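Side-chain contacts in PKS_KS domain-containing protein (PDB 6SMO), which probably acts as a 3-oxoacyl-[acyl-carrier-protein] synthase of the thiolase-like superfamily, condensing acyl units into a growing polyketide chain: residues A180-S185 / G208-M213; G199-H204 / L267-Y272; P224-S229 / F258-G263. All coordinates share one frame; numbering follows the deposited sequence.

Contact 1: residues A180-S185 / G208-M213; sequences ASMSVS and GRADIM
M182 reaches R209 and A210 because its CG stands anti to the backbone N (chi1 -178°) and the chain then bends at chi2 (54°). This carries SD and CE across the gap toward the backbone of 208-213. M182 CE ends against R209 CB at 3.6 Å. The two side chains are set at a slant, so only the methyl tip of the methionine and the root of the arginine meet. Closer to its backbone, M182 CG rests against the methyl of A210, with 4.1 Å from CG to A210 CB. M182 SD lies 3.8 Å from R209 O. The sulfur also receives a weak hydrogen bond from its own chain, 3.4 Å from S183 N to M182 SD.

M213 comes from the other segment in a similar way. Its chain also bends at chi2 (79°), and M213 CE arrives 3.6 Å from S183 O. Each segment thus sends one methionine methyl to the other.

The polar ends lead out of it. The guanidinium of R209 turns away and forms a salt bridge with E171 of the neighbouring Ketoacyl_synth_N chain. S183 OG is hydrogen-bonded to D249 and Y168 of that same chain. The contact therefore borders the subunit interface, while most of its touching residues are buried.

G208 closes helix 193-206 with a positive phi and a Schellman motif, and the chain turns there toward strand 212-219. The packing brings together the loop leading into strand 184-185 and the one leading into strand 212-219. These are the two parallel strands of a beta-alpha-beta crossover through helix 193-206, with strand 123-128 between them in the sheet of this thiolase-like fold.

Contact 2: residues G199-H204 / L267-Y272; sequences GIAMEH and LILESY
A201 and L269 meet as methyl against methyl, with no flat side chain taking part. The flat group of this helix segment is the H204 imidazole, which lies on another side of the helix. M213 CE lies over one face, R209 NH1 over the opposite face, 3.6 Å from R209 NH1 to H204 CD2. S183 OG lies near CE1, on the M213 side. Y168 of the neighbouring Ketoacyl_synth_N chain meets that ring with the planes at about 90° and is hydrogen-bonded to H204 NE2.

The arrangement belongs to the thiolase fold, in which helices are layered against beta-sheets. Helix 193-206 packs against strand 263-271, and the closest CA atoms, those of A201 and L269, are 7.3 Å apart. The helix is regular here: E203 N to G199 O and H204 N to I200 O are both 3.1 Å. The backbone polar groups of this turn are therefore largely used within the helix, and the face toward the strand is apolar.

M202 starts out beside the strand, but its end leads away and packs on L286 and Y289 of strand 284-293. L269 also touches L286. The helix is thus covered from more than one strand, consistent with a central helix of the layered fold. E270 points away from the helix and is held by R278, T32 and H274.

L269 reaches A201 because its CG is anti to the carbonyl carbon (chi1 -48°), which directs one branch at the helix. That branch, L269 CD1, sits 3.8 Å from A201 CB and 4.4 Å from M202 N.

Contact 3: residues P224-S229 / F258-G263; sequences PLSIGS and FVIAEG. With LKZ (3,5,7,9,11-pentakis(oxidanylidene)dodecanal), chain H.
I227 lies on the first turns of helix 224-233, and I260 on a segment with neither helix nor strand; their CA atoms are 7.3 Å apart. The helix is regular from its start, with G228 N bonded to P224 O and S229 N bonded to L225 O (2.9 Å from S229 N to L225 O). I260 is extended. At G263 phi turns positive, at backbone angles that call for glycine, and strand 263-271 begins.

I260 carries the contact, using two branches. Its CG1 is anti to the backbone N (chi1 -164°) and extends CD1 toward the helix, 3.8 Å from S226 OG. The other branch, I260 CG2, meets I227 CG1 at 4.0 Å. The two isoleucines approach at a slant, so each offers a branch and not its full length. S226 OG has a weak hydrogen bond to P221 O; I260 CD1 merely packs against it.

In this ketosynthase of the thiolase-like superfamily the helix forms one wall of the pocket for the bound polyketone LKZ. L225, S226 and S229 turn to the ligand, while I227 faces I260. S226 CB lies 3.7 Å from LKZ C23, the terminal methyl. L225 CD1 is 3.2 Å from LKZ O24, and S229 CB is 3.8 Å from LKZ C4.

The ring of F258 meets those of H369 and F230, both pocket residues, edge-to-face. LKZ itself is hydrogen-bonded to F428 N.

Overall arrangement
Contacts 1 and 2 are neighbours, with centres about 9 Å apart. The helix of contact 2, 193-206, joins the two segments of contact 1 in the chain, and both contacts reach the same sheet. Strands 212-219 and 263-271 run side by side there, with M213 N probably hydrogen-bonded to L269 O at 2.7 Å. M182 CE of contact 1 also lies 3.5 Å from H204 CD2. Contact 3 stands apart at the LKZ pocket, on the opposite side of the chain's centre. Its centre is about 32 Å from that of contact 1 and about 30 Å from that of contact 2. Strand 263-271 links contacts 2 and 3. The pocket also includes C191, just before helix 193-206.

Contact 1: residues A180-S185 / G208-M213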
loop_
_atom_site.group_PDB
_atom_site.type_symbol
_atom_site.label_atom_id
_atom_site.label_comp_id
_atom_site.label_asym_id
_atom_site.label_seq_id
_atom_site.Cartn_x
_atom_site.Cartn_y
_atom_site.Cartn_z
ATOM N N ALA B 180 7.998 -19.577 8.430
ATOM C CA ALA B 180 6.682 -19.408 7.770
ATOM C C ALA B 180 6.804 -19.786 6.289
ATOM O O ALA B 180 7.554 -19.096 5.570
ATOM C CB ALA B 180 6.201 -17.988 7.936
ATOM N N SER B 181 6.101 -20.841 5.858
ATOM C CA SER B 181 6.136 -21.386 4.474
ATOM C C SER B 181 4.861 -21.022 3.700
ATOM O O SER B 181 4.894 -21.117 2.460
ATOM C CB SER B 181 6.360 -22.875 4.482
ATOM O OG SER B 181 7.499 -23.211 5.260
ATOM N N MET B 182 3.784 -20.636 4.395
ATOM C CA MET B 182 2.518 -20.142 3.784
ATOM C C MET B 182 2.738 -18.709 3.277
ATOM O O MET B 182 3.736 -18.087 3.690
ATOM C CB MET B 182 1.376 -20.176 4.808
ATOM C CG MET B 182 0.018 -19.728 4.285
ATOM S SD MET B 182 -0.519 -20.617 2.804
ATOM C CE MET B 182 -1.693 -19.446 2.125
ATOM N N SER B 183 1.850 -18.229 2.399
ATOM C CA SER B 183 1.848 -16.871 1.784
ATOM C C SER B 183 2.523 -15.838 2.694
ATOM O O SER B 183 2.033 -15.633 3.824
ATOM C CB SER B 183 0.442 -16.440 1.452
ATOM O OG SER B 183 0.408 -15.072 1.069
ATOM N N VAL B 184 3.596 -15.208 2.202
ATOM C CA VAL B 184 4.241 -14.002 2.802
ATOM C C VAL B 184 3.952 -12.814 1.876
ATOM O O VAL B 184 4.333 -12.889 0.692
ATOM C CB VAL B 184 5.755 -14.210 3.011
ATOM C CG1 VAL B 184 6.443 -12.949 3.514
ATOM C CG2 VAL B 184 6.034 -15.375 3.949
ATOM N N SER B 185 3.295 -11.770 2.392
ATOM C CA SER B 185 2.821 -10.598 1.610
ATOM C C SER B 185 3.224 -9.291 2.299
ATOM O O SER B 185 3.439 -9.304 3.529
ATOM C CB SER B 185 1.329 -10.661 1.395
ATOM O OG SER B 185 0.635 -10.627 2.634
ATOM N N GLY B 208 -9.343 -21.391 5.009
ATOM C CA GLY B 208 -8.729 -22.697 5.327
ATOM C C GLY B 208 -7.357 -22.905 4.700
ATOM O O GLY B 208 -6.963 -24.079 4.563
ATOM N N ARG B 209 -6.642 -21.831 4.351
ATOM C CA ARG B 209 -5.283 -21.902 3.746
ATOM C C ARG B 209 -4.220 -21.930 4.852
ATOM O O ARG B 209 -3.201 -22.623 4.662
ATOM C CB ARG B 209 -5.044 -20.727 2.794
ATOM C CG ARG B 209 -5.881 -20.775 1.524
ATOM C CD ARG B 209 -5.957 -19.426 0.833
ATOM N NE ARG B 209 -7.338 -18.997 0.652
ATOM C CZ ARG B 209 -7.763 -17.734 0.659
ATOM N NH1 ARG B 209 -6.919 -16.730 0.840
ATOM N NH2 ARG B 209 -9.049 -17.478 0.491
ATOM N N ALA B 210 -4.443 -21.202 5.951
ATOM C CA ALA B 210 -3.511 -21.086 7.098
ATOM C C ALA B 210 -4.230 -21.431 8.407
ATOM O O ALA B 210 -5.457 -21.223 8.487
ATOM C CB ALA B 210 -2.930 -19.695 7.150
ATOM N N ASP B 211 -3.479 -21.948 9.386
ATOM C CA ASP B 211 -3.943 -22.205 10.776
ATOM C C ASP B 211 -3.461 -21.058 11.670
ATOM O O ASP B 211 -4.284 -20.531 12.440
ATOM C CB ASP B 211 -3.451 -23.562 11.287
ATOM C CG ASP B 211 -4.090 -24.753 10.591
ATOM O OD1 ASP B 211 -5.265 -24.640 10.186
ATOM O OD2 ASP B 211 -3.405 -25.786 10.455
ATOM N N ILE B 212 -2.177 -20.698 11.561
ATOM C CA ILE B 212 -1.536 -19.542 12.259
ATOM C C ILE B 212 -1.231 -18.464 11.211
ATOM O O ILE B 212 -1.027 -18.827 10.036
ATOM C CB ILE B 212 -0.262 -19.981 13.012
ATOM C CG1 ILE B 212 -0.449 -21.312 13.748
ATOM C CG2 ILE B 212 0.209 -18.885 13.956
ATOM C CD1 ILE B 212 0.848 -22.000 14.114
ATOM N N MET B 213 -1.206 -17.192 11.618
ATOM C CA MET B 213 -0.874 -16.045 10.729
ATOM C C MET B 213 -0.341 -14.873 11.564
ATOM O O MET B 213 -1.084 -14.375 12.432
ATOM C CB MET B 213 -2.107 -15.598 9.934
ATOM C CG MET B 213 -1.767 -14.927 8.618
ATOM S SD MET B 213 -1.332 -16.108 7.319
ATOM C CE MET B 213 -0.785 -14.989 6.030
#

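Contact 2: residues G199-H204 / L267-Y272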
loop_
_atom_site.group_PDB
_atom_site.type_symbol
_atom_site.label_atom_id
_atom_site.label_comp_id
_atom_site.label_asym_id
_atom_site.label_seq_id
_atom_site.Cartn_x
_atom_site.Cartn_y
_atom_site.Cartn_z
ATOM N N GLY B 199 -6.755 -7.993 7.394
ATOM C CA GLY B 199 -7.861 -8.414 6.511
ATOM C C GLY B 199 -7.505 -9.637 5.682
ATOM O O GLY B 199 -8.303 -10.596 5.681
ATOM N N ILE B 200 -6.357 -9.612 4.996
ATOM C CA ILE B 200 -5.881 -10.726 4.121
ATOM C C ILE B 200 -5.469 -11.913 5.004
ATOM O O ILE B 200 -5.668 -13.062 4.565
ATOM C CB ILE B 200 -4.747 -10.266 3.177
ATOM C CG1 ILE B 200 -4.605 -11.203 1.973
ATOM C CG2 ILE B 200 -3.427 -10.101 3.918
ATOM C CD1 ILE B 200 -3.890 -10.586 0.794
ATOM N N ALA B 201 -4.924 -11.639 6.195
ATOM C CA ALA B 201 -4.547 -12.644 7.219
ATOM C C ALA B 201 -5.802 -13.370 7.721
ATOM O O ALA B 201 -5.740 -14.602 7.894
ATOM C CB ALA B 201 -3.810 -11.976 8.355
ATOM N N MET B 202 -6.890 -12.625 7.946
ATOM C CA MET B 202 -8.214 -13.157 8.375
ATOM C C MET B 202 -8.767 -14.088 7.288
ATOM O O MET B 202 -9.302 -15.158 7.645
ATOM C CB MET B 202 -9.207 -12.016 8.623
ATOM C CG MET B 202 -10.516 -12.464 9.253
ATOM S SD MET B 202 -11.862 -11.284 8.974
ATOM C CE MET B 202 -12.183 -11.558 7.231
ATOM N N GLU B 203 -8.642 -13.691 6.016
ATOM C CA GLU B 203 -9.152 -14.447 4.838
ATOM C C GLU B 203 -8.407 -15.784 4.717
ATOM O O GLU B 203 -9.080 -16.806 4.475
ATOM C CB GLU B 203 -9.018 -13.608 3.564
ATOM C CG GLU B 203 -10.038 -12.486 3.476
ATOM C CD GLU B 203 -9.756 -11.443 2.408
ATOM O OE1 GLU B 203 -10.284 -10.318 2.531
ATOM O OE2 GLU B 203 -9.013 -11.755 1.455
ATOM N N HIS B 204 -7.079 -15.776 4.885
ATOM C CA HIS B 204 -6.209 -16.984 4.837
ATOM C C HIS B 204 -6.696 -18.022 5.855
ATOM O O HIS B 204 -6.813 -19.204 5.476
ATOM C CB HIS B 204 -4.735 -16.620 5.075
ATOM C CG HIS B 204 -4.029 -16.126 3.858
ATOM N ND1 HIS B 204 -3.480 -14.861 3.782
ATOM C CD2 HIS B 204 -3.779 -16.719 2.671
ATOM C CE1 HIS B 204 -2.923 -14.697 2.599
ATOM N NE2 HIS B 204 -3.092 -15.822 1.899
ATOM N N LEU B 267 0.003 -8.655 15.524
ATOM C CA LEU B 267 -1.048 -9.538 16.096
ATOM C C LEU B 267 -0.844 -10.958 15.558
ATOM O O LEU B 267 -0.756 -11.112 14.324
ATOM C CB LEU B 267 -2.431 -9.006 15.705
ATOM C CG LEU B 267 -2.880 -7.722 16.401
ATOM C CD1 LEU B 267 -2.301 -6.490 15.720
ATOM C CD2 LEU B 267 -4.399 -7.635 16.439
ATOM N N ILE B 268 -0.768 -11.951 16.450
ATOM C CA ILE B 268 -0.767 -13.400 16.086
ATOM C C ILE B 268 -2.226 -13.841 15.931
ATOM O O ILE B 268 -2.867 -14.143 16.957
ATOM C CB ILE B 268 -0.010 -14.252 17.127
ATOM C CG1 ILE B 268 1.408 -13.734 17.382
ATOM C CG2 ILE B 268 -0.006 -15.720 16.722
ATOM C CD1 ILE B 268 2.291 -13.675 16.151
ATOM N N LEU B 269 -2.728 -13.849 14.692
ATOM C CA LEU B 269 -4.076 -14.363 14.333
ATOM C C LEU B 269 -3.966 -15.868 14.070
ATOM O O LEU B 269 -2.975 -16.281 13.439
ATOM C CB LEU B 269 -4.599 -13.633 13.090
ATOM C CG LEU B 269 -4.490 -12.109 13.098
ATOM C CD1 LEU B 269 -5.117 -11.523 11.844
ATOM C CD2 LEU B 269 -5.134 -11.512 14.339
ATOM N N GLU B 270 -4.935 -16.656 14.542
ATOM C CA GLU B 270 -5.027 -18.107 14.231
ATOM C C GLU B 270 -6.478 -18.585 14.354
ATOM O O GLU B 270 -7.320 -17.825 14.872
ATOM C CB GLU B 270 -4.075 -18.921 15.112
ATOM C CG GLU B 270 -4.254 -18.716 16.605
ATOM C CD GLU B 270 -3.291 -19.542 17.444
ATOM O OE1 GLU B 270 -3.468 -20.775 17.505
ATOM O OE2 GLU B 270 -2.357 -18.952 18.021
ATOM N N SER B 271 -6.739 -19.800 13.864
ATOM C CA SER B 271 -8.062 -20.479 13.863
ATOM C C SER B 271 -8.542 -20.685 15.303
ATOM O O SER B 271 -7.688 -20.890 16.189
ATOM C CB SER B 271 -7.986 -21.787 13.116
ATOM O OG SER B 271 -9.241 -22.450 13.113
ATOM N N TYR B 272 -9.861 -20.632 15.517
ATOM C CA TYR B 272 -10.524 -20.845 16.832
ATOM C C TYR B 272 -10.277 -22.285 17.300
ATOM O O TYR B 272 -9.998 -22.483 18.499
ATOM C CB TYR B 272 -12.020 -20.531 16.739
ATOM C CG TYR B 272 -12.753 -20.565 18.057
ATOM C CD1 TYR B 272 -12.397 -19.717 19.094
ATOM C CD2 TYR B 272 -13.810 -21.435 18.269
ATOM C CE1 TYR B 272 -13.063 -19.738 20.309
ATOM C CE2 TYR B 272 -14.490 -21.468 19.477
ATOM C CZ TYR B 272 -14.115 -20.617 20.501
ATOM O OH TYR B 272 -14.780 -20.645 21.694
#

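Contact 3: residues P224-S229 / F258-G263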
loop_
_atom_site.group_PDB
_atom_site.type_symbol
_atom_site.label_atom_id
_atom_site.label_comp_id
_atom_site.label_asym_id
_atom_site.label_seq_id
_atom_site.Cartn_x
_atom_site.Cartn_y
_atom_site.Cartn_z
ATOM N N PRO B 224 13.766 13.363 7.345
ATOM C CA PRO B 224 13.418 14.650 6.738
ATOM C C PRO B 224 12.497 14.566 5.508
ATOM O O PRO B 224 11.616 15.400 5.390
ATOM C CB PRO B 224 14.778 15.232 6.320
ATOM C CG PRO B 224 15.774 14.559 7.238
ATOM C CD PRO B 224 15.219 13.168 7.453
ATOM N N LEU B 225 12.732 13.584 4.630
ATOM C CA LEU B 225 11.953 13.364 3.377
ATOM C C LEU B 225 10.480 13.125 3.737
ATOM O O LEU B 225 9.623 13.866 3.214
ATOM C CB LEU B 225 12.582 12.200 2.595
ATOM C CG LEU B 225 11.657 11.300 1.773
ATOM C CD1 LEU B 225 10.836 12.085 0.761
ATOM C CD2 LEU B 225 12.469 10.229 1.060
ATOM N N SER B 226 10.206 12.162 4.622
ATOM C CA SER B 226 8.839 11.763 5.058
ATOM C C SER B 226 8.141 12.932 5.766
ATOM O O SER B 226 6.994 13.235 5.394
ATOM C CB SER B 226 8.884 10.536 5.932
ATOM O OG SER B 226 7.588 10.198 6.406
ATOM N N ILE B 227 8.807 13.560 6.741
ATOM C CA ILE B 227 8.245 14.688 7.547
ATOM C C ILE B 227 8.055 15.904 6.629
ATOM O O ILE B 227 6.994 16.549 6.724
ATOM C CB ILE B 227 9.133 15.006 8.770
ATOM C CG1 ILE B 227 9.219 13.809 9.724
ATOM C CG2 ILE B 227 8.647 16.264 9.481
ATOM C CD1 ILE B 227 10.028 14.056 10.979
ATOM N N GLY B 228 9.045 16.192 5.777
ATOM C CA GLY B 228 9.025 17.309 4.812
ATOM C C GLY B 228 7.922 17.158 3.776
ATOM O O GLY B 228 7.348 18.191 3.375
ATOM N N SER B 229 7.637 15.923 3.350
ATOM C CA SER B 229 6.592 15.585 2.346
ATOM C C SER B 229 5.212 16.006 2.865
ATOM O O SER B 229 4.474 16.667 2.108
ATOM C CB SER B 229 6.620 14.120 1.997
ATOM O OG SER B 229 6.281 13.324 3.122
ATOM N N PHE B 258 -1.975 16.277 11.871
ATOM C CA PHE B 258 -1.534 15.076 12.630
ATOM C C PHE B 258 -0.061 15.228 13.031
ATOM O O PHE B 258 0.737 15.746 12.226
ATOM C CB PHE B 258 -1.791 13.792 11.832
ATOM C CG PHE B 258 -0.919 13.564 10.621
ATOM C CD1 PHE B 258 0.348 13.012 10.748
ATOM C CD2 PHE B 258 -1.381 13.860 9.347
ATOM C CE1 PHE B 258 1.142 12.789 9.633
ATOM C CE2 PHE B 258 -0.586 13.635 8.233
ATOM C CZ PHE B 258 0.673 13.100 8.377
ATOM N N VAL B 259 0.274 14.799 14.251
ATOM C CA VAL B 259 1.674 14.668 14.755
ATOM C C VAL B 259 2.220 13.325 14.257
ATOM O O VAL B 259 1.703 12.284 14.705
ATOM C CB VAL B 259 1.739 14.768 16.292
ATOM C CG1 VAL B 259 3.124 14.437 16.830
ATOM C CG2 VAL B 259 1.291 16.134 16.786
ATOM N N ILE B 260 3.215 13.353 13.361
ATOM C CA ILE B 260 3.841 12.132 12.768
ATOM C C ILE B 260 4.567 11.362 13.878
ATOM O O ILE B 260 5.088 12.010 14.807
ATOM C CB ILE B 260 4.779 12.486 11.595
ATOM C CG1 ILE B 260 5.113 11.251 10.754
ATOM C CG2 ILE B 260 6.036 13.194 12.083
ATOM C CD1 ILE B 260 5.631 11.574 9.372
ATOM N N ALA B 261 4.591 10.031 13.773
ATOM C CA ALA B 261 5.157 9.101 14.778
ATOM C C ALA B 261 5.775 7.889 14.074
ATOM O O ALA B 261 5.564 7.742 12.858
ATOM C CB ALA B 261 4.077 8.680 15.744
ATOM N N GLU B 262 6.510 7.065 14.826
ATOM C CA GLU B 262 7.086 5.773 14.365
ATOM C C GLU B 262 6.608 4.660 15.304
ATOM O O GLU B 262 6.046 4.985 16.370
ATOM C CB GLU B 262 8.615 5.840 14.314
ATOM C CG GLU B 262 9.274 6.132 15.654
ATOM C CD GLU B 262 10.794 6.154 15.635
ATOM O OE1 GLU B 262 11.390 6.399 16.703
ATOM O OE2 GLU B 262 11.382 5.928 14.556
ATOM N N GLY B 263 6.821 3.401 14.915
ATOM C CA GLY B 263 6.496 2.219 15.735
ATOM C C GLY B 263 6.069 1.032 14.891
ATOM O O GLY B 263 6.188 1.104 13.652
HETATM C C4 LKZ H . 5.822 10.429 1.784
HETATM C C5 LKZ H . 5.082 9.316 1.086
HETATM C C6 LKZ H . 4.587 8.152 1.950
HETATM C C7 LKZ H . 3.076 8.207 2.021
HETATM C C8 LKZ H . 2.308 7.101 2.754
HETATM C C10 LKZ H . -2.041 8.644 5.212
HETATM C C22 LKZ H . 7.306 10.196 1.584
HETATM C C11 LKZ H . -1.401 8.078 6.454
HETATM O O19 LKZ H . -1.043 8.781 7.382
HETATM C C3 LKZ H . -1.289 7.967 4.082
HETATM O O23 LKZ H . -1.893 7.367 3.210
HETATM C C2 LKZ H . 0.244 7.957 4.164
HETATM C C9 LKZ H . 0.844 7.545 2.819
HETATM O O20 LKZ H . 0.204 7.645 1.790
HETATM O O21 LKZ H . 2.489 9.153 1.543
HETATM O O22 LKZ H . 4.922 9.353 -0.123
HETATM O O24 LKZ H . 7.939 10.742 0.692
HETATM C C23 LKZ H . 7.963 9.244 2.564
#